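Local structure of ADP-ribosylation factor-binding protein GGA1 (Saccharomyces cerevisiae, 5CN2) at residues Ile14-Asp19 / Lys114-Thr119. The protein may help regulate membrane traffic through the trans-Golgi network, binds ARF1 and ARF2, and is represented here by its C-terminal GAE (gamma-adaptin ear) domain. Numbering follows the deposited sequence.
Sequences ILNQSD and KEESGT
Glu116 reaches Ser18 and Asn16 because its CG lies anti to the carbonyl carbon (chi1 -64°) and the chain runs extended beyond it, carrying the carboxylate across from strand 112-122 to the other sheet. A glutamate is long enough to span this distance, the CA atoms of Ser18 and Glu116 being 8.2 Å apart. Ser18 turns its OG between backbone N and carbonyl carbon (chi1 56°) and donates a hydrogen bond to Glu116 OE2 at 2.7 Å, doubtful in detail since OE2 is modelled too close to a neighbouring atom. Leu21 O is a second, weak acceptor sharing that proton; a serine suits this spot, being short enough to meet the carboxylate close to its own backbone. The side-chain amide of Asn16 approaches the other carboxylate oxygen, OE1, its plane turned 56° from that of the carboxylate. Replacing Glu116 with an alanine would probably leave the Ser18 hydroxyl without its carboxylate acceptor and remove this link between the sheets. Leu15 and Asn16 pair with Ile23 as a classic beta bulge. The contact thus joins edge strand 112-122 to the end of edge strand 13-17 and the turn after it, across the immunoglobulin-like beta sandwich characteristic of adaptin-ear GAE domains.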
ATOM      1  N   ILE A  14      -9.122  -0.663   2.569  1.00 42.00           N
ATOM      2  CA  ILE A  14      -8.524  -1.889   2.076  1.00 41.38           C
ATOM      3  C   ILE A  14      -8.087  -1.653   0.659  1.00 41.24           C
ATOM      4  O   ILE A  14      -8.899  -1.324  -0.191  1.00 41.40           O
ATOM      5  CB  ILE A  14      -9.507  -3.077   2.142  1.00 45.95           C
ATOM      6  CG1 ILE A  14      -9.866  -3.359   3.615  1.00 49.46           C
ATOM      7  CG2 ILE A  14      -8.894  -4.322   1.511  1.00 45.16           C
ATOM      8  CD1 ILE A  14     -10.812  -4.525   3.836  1.00 50.75           C
ATOM      9  N   LEU A  15      -6.791  -1.804   0.417  1.00 42.70           N
ATOM     10  CA  LEU A  15      -6.241  -1.726  -0.927  1.00 41.01           C
ATOM     11  C   LEU A  15      -6.431  -3.075  -1.611  1.00 37.40           C
ATOM     12  O   LEU A  15      -6.824  -3.161  -2.769  1.00 33.74           O
ATOM     13  CB  LEU A  15      -4.744  -1.392  -0.870  1.00 43.08           C
ATOM     14  CG  LEU A  15      -4.108  -1.010  -2.212  1.00 45.49           C
ATOM     15  CD1 LEU A  15      -4.493   0.415  -2.547  1.00 48.77           C
ATOM     16  CD2 LEU A  15      -2.589  -1.129  -2.186  1.00 48.51           C
ATOM     17  N   ASN A  16      -6.138  -4.136  -0.885  1.00 35.68           N
ATOM     18  CA  ASN A  16      -6.249  -5.465  -1.463  1.00 36.85           C
ATOM     19  C   ASN A  16      -6.311  -6.555  -0.397  1.00 37.36           C
ATOM     20  O   ASN A  16      -5.659  -6.472   0.652  1.00 38.02           O
ATOM     21  CB  ASN A  16      -5.074  -5.740  -2.397  1.00 36.67           C
ATOM     22  CG  ASN A  16      -5.338  -6.912  -3.314  1.00 39.02           C
ATOM     23  OD1 ASN A  16      -4.622  -7.912  -3.299  1.00 45.31           O
ATOM     24  ND2 ASN A  16      -6.392  -6.811  -4.087  1.00 38.09           N
ATOM     25  N   GLN A  17      -7.107  -7.569  -0.684  1.00 38.57           N
ATOM     26  CA  GLN A  17      -7.196  -8.736   0.156  1.00 45.30           C
ATOM     27  C   GLN A  17      -7.209  -9.989  -0.715  1.00 42.14           C
ATOM     28  O   GLN A  17      -8.136 -10.193  -1.470  1.00 40.97           O
ATOM     29  CB  GLN A  17      -8.454  -8.664   1.054  1.00 47.81           C
ATOM     30  CG  GLN A  17      -8.353  -9.599   2.259  1.00 51.71           C
ATOM     31  CD  GLN A  17      -9.068  -9.094   3.497  1.00 53.00           C
ATOM     32  OE1 GLN A  17      -9.945  -8.223   3.421  1.00 57.42           O
ATOM     33  NE2 GLN A  17      -8.686  -9.634   4.655  1.00 53.12           N
ATOM     34  N   SER A  18      -6.144 -10.783  -0.630  1.00 43.02           N
ATOM     35  CA  SER A  18      -6.050 -12.078  -1.297  1.00 42.01           C
ATOM     36  C   SER A  18      -6.253 -13.111  -0.196  1.00 45.96           C
ATOM     37  O   SER A  18      -6.763 -12.776   0.877  1.00 41.61           O
ATOM     38  CB  SER A  18      -4.689 -12.234  -2.001  1.00 43.18           C
ATOM     39  OG  SER A  18      -3.579 -12.065  -1.120  1.00 43.19           O
ATOM     40  N   ASP A  19      -5.873 -14.364  -0.437  1.00 51.96           N
ATOM     41  CA  ASP A  19      -6.018 -15.403   0.594  1.00 51.96           C
ATOM     42  C   ASP A  19      -4.860 -15.403   1.591  1.00 51.56           C
ATOM     43  O   ASP A  19      -4.992 -15.913   2.690  1.00 53.54           O
ATOM     44  CB  ASP A  19      -6.121 -16.779  -0.056  1.00 57.40           C
ATOM     45  CG  ASP A  19      -7.370 -16.927  -0.896  1.00 60.91           C
ATOM     46  OD1 ASP A  19      -8.387 -16.287  -0.553  1.00 61.16           O
ATOM     47  OD2 ASP A  19      -7.329 -17.687  -1.891  1.00 63.67           O
ATOM     48  N   LYS A 114       4.679 -15.330  -5.514  1.00 42.63           N
ATOM     49  CA  LYS A 114       3.383 -14.725  -5.838  1.00 42.71           C
ATOM     50  C   LYS A 114       3.493 -13.283  -6.203  1.00 38.61           C
ATOM     51  O   LYS A 114       4.451 -12.600  -5.831  1.00 42.89           O
ATOM     52  CB  LYS A 114       2.393 -14.897  -4.690  1.00 42.99           C
ATOM     53  CG  LYS A 114       2.371 -16.321  -4.165  1.00 46.11           C
ATOM     54  CD  LYS A 114       1.273 -16.539  -3.145  1.00 48.59           C
ATOM     55  CE  LYS A 114       0.057 -17.237  -3.731  1.00 51.54           C
ATOM     56  NZ  LYS A 114       0.128 -18.696  -3.477  1.00 50.57           N
ATOM     57  N   GLU A 115       2.494 -12.841  -6.955  1.00 34.99           N
ATOM     58  CA  GLU A 115       2.379 -11.486  -7.449  1.00 35.15           C
ATOM     59  C   GLU A 115       0.937 -11.098  -7.236  1.00 37.72           C
ATOM     60  O   GLU A 115       0.028 -11.933  -7.367  1.00 40.03           O
ATOM     61  CB  GLU A 115       2.696 -11.411  -8.948  1.00 34.08           C
ATOM     62  N   GLU A 116       0.718  -9.845  -6.881  1.00 38.22           N
ATOM     63  CA  GLU A 116      -0.620  -9.275  -6.799  1.00 37.52           C
ATOM     64  C   GLU A 116      -0.482  -7.879  -7.334  1.00 35.60           C
ATOM     65  O   GLU A 116       0.548  -7.260  -7.162  1.00 34.92           O
ATOM     66  CB  GLU A 116      -1.110  -9.216  -5.358  1.00 40.77           C
ATOM     67  CG  GLU A 116      -1.275 -10.574  -4.685  1.00 42.28           C
ATOM     68  CD  GLU A 116      -1.489 -10.460  -3.189  1.00 43.26           C
ATOM     69  OE1 GLU A 116      -1.779  -9.335  -2.718  1.00 43.75           O
ATOM     70  OE2 GLU A 116      -1.362 -11.487  -2.483  1.00 43.87           O
ATOM     71  N   SER A 117      -1.512  -7.382  -7.991  1.00 35.70           N
ATOM     72  CA  SER A 117      -1.410  -6.107  -8.657  1.00 36.49           C
ATOM     73  C   SER A 117      -2.772  -5.511  -8.832  1.00 34.69           C
ATOM     74  O   SER A 117      -3.752  -6.214  -8.847  1.00 33.53           O
ATOM     75  CB  SER A 117      -0.721  -6.274 -10.014  1.00 35.95           C
ATOM     76  OG  SER A 117      -1.588  -6.858 -10.972  1.00 37.92           O
ATOM     77  N   GLY A 118      -2.827  -4.198  -8.963  1.00 34.32           N
ATOM     78  CA  GLY A 118      -4.088  -3.550  -9.140  1.00 35.95           C
ATOM     79  C   GLY A 118      -3.948  -2.069  -9.388  1.00 37.79           C
ATOM     80  O   GLY A 118      -2.855  -1.520  -9.410  1.00 37.63           O
ATOM     81  N   THR A 119      -5.094  -1.441  -9.574  1.00 40.07           N
ATOM     82  CA  THR A 119      -5.241  -0.003  -9.671  1.00 41.09           C
ATOM     83  C   THR A 119      -6.409   0.283  -8.763  1.00 43.09           C
ATOM     84  O   THR A 119      -7.488  -0.263  -8.941  1.00 51.93           O
ATOM     85  CB  THR A 119      -5.549   0.427 -11.104  1.00 37.59           C
ATOM     86  OG1 THR A 119      -4.446   0.060 -11.932  1.00 38.23           O
ATOM     87  CG2 THR A 119      -5.752   1.928 -11.199  1.00 37.55           C
TER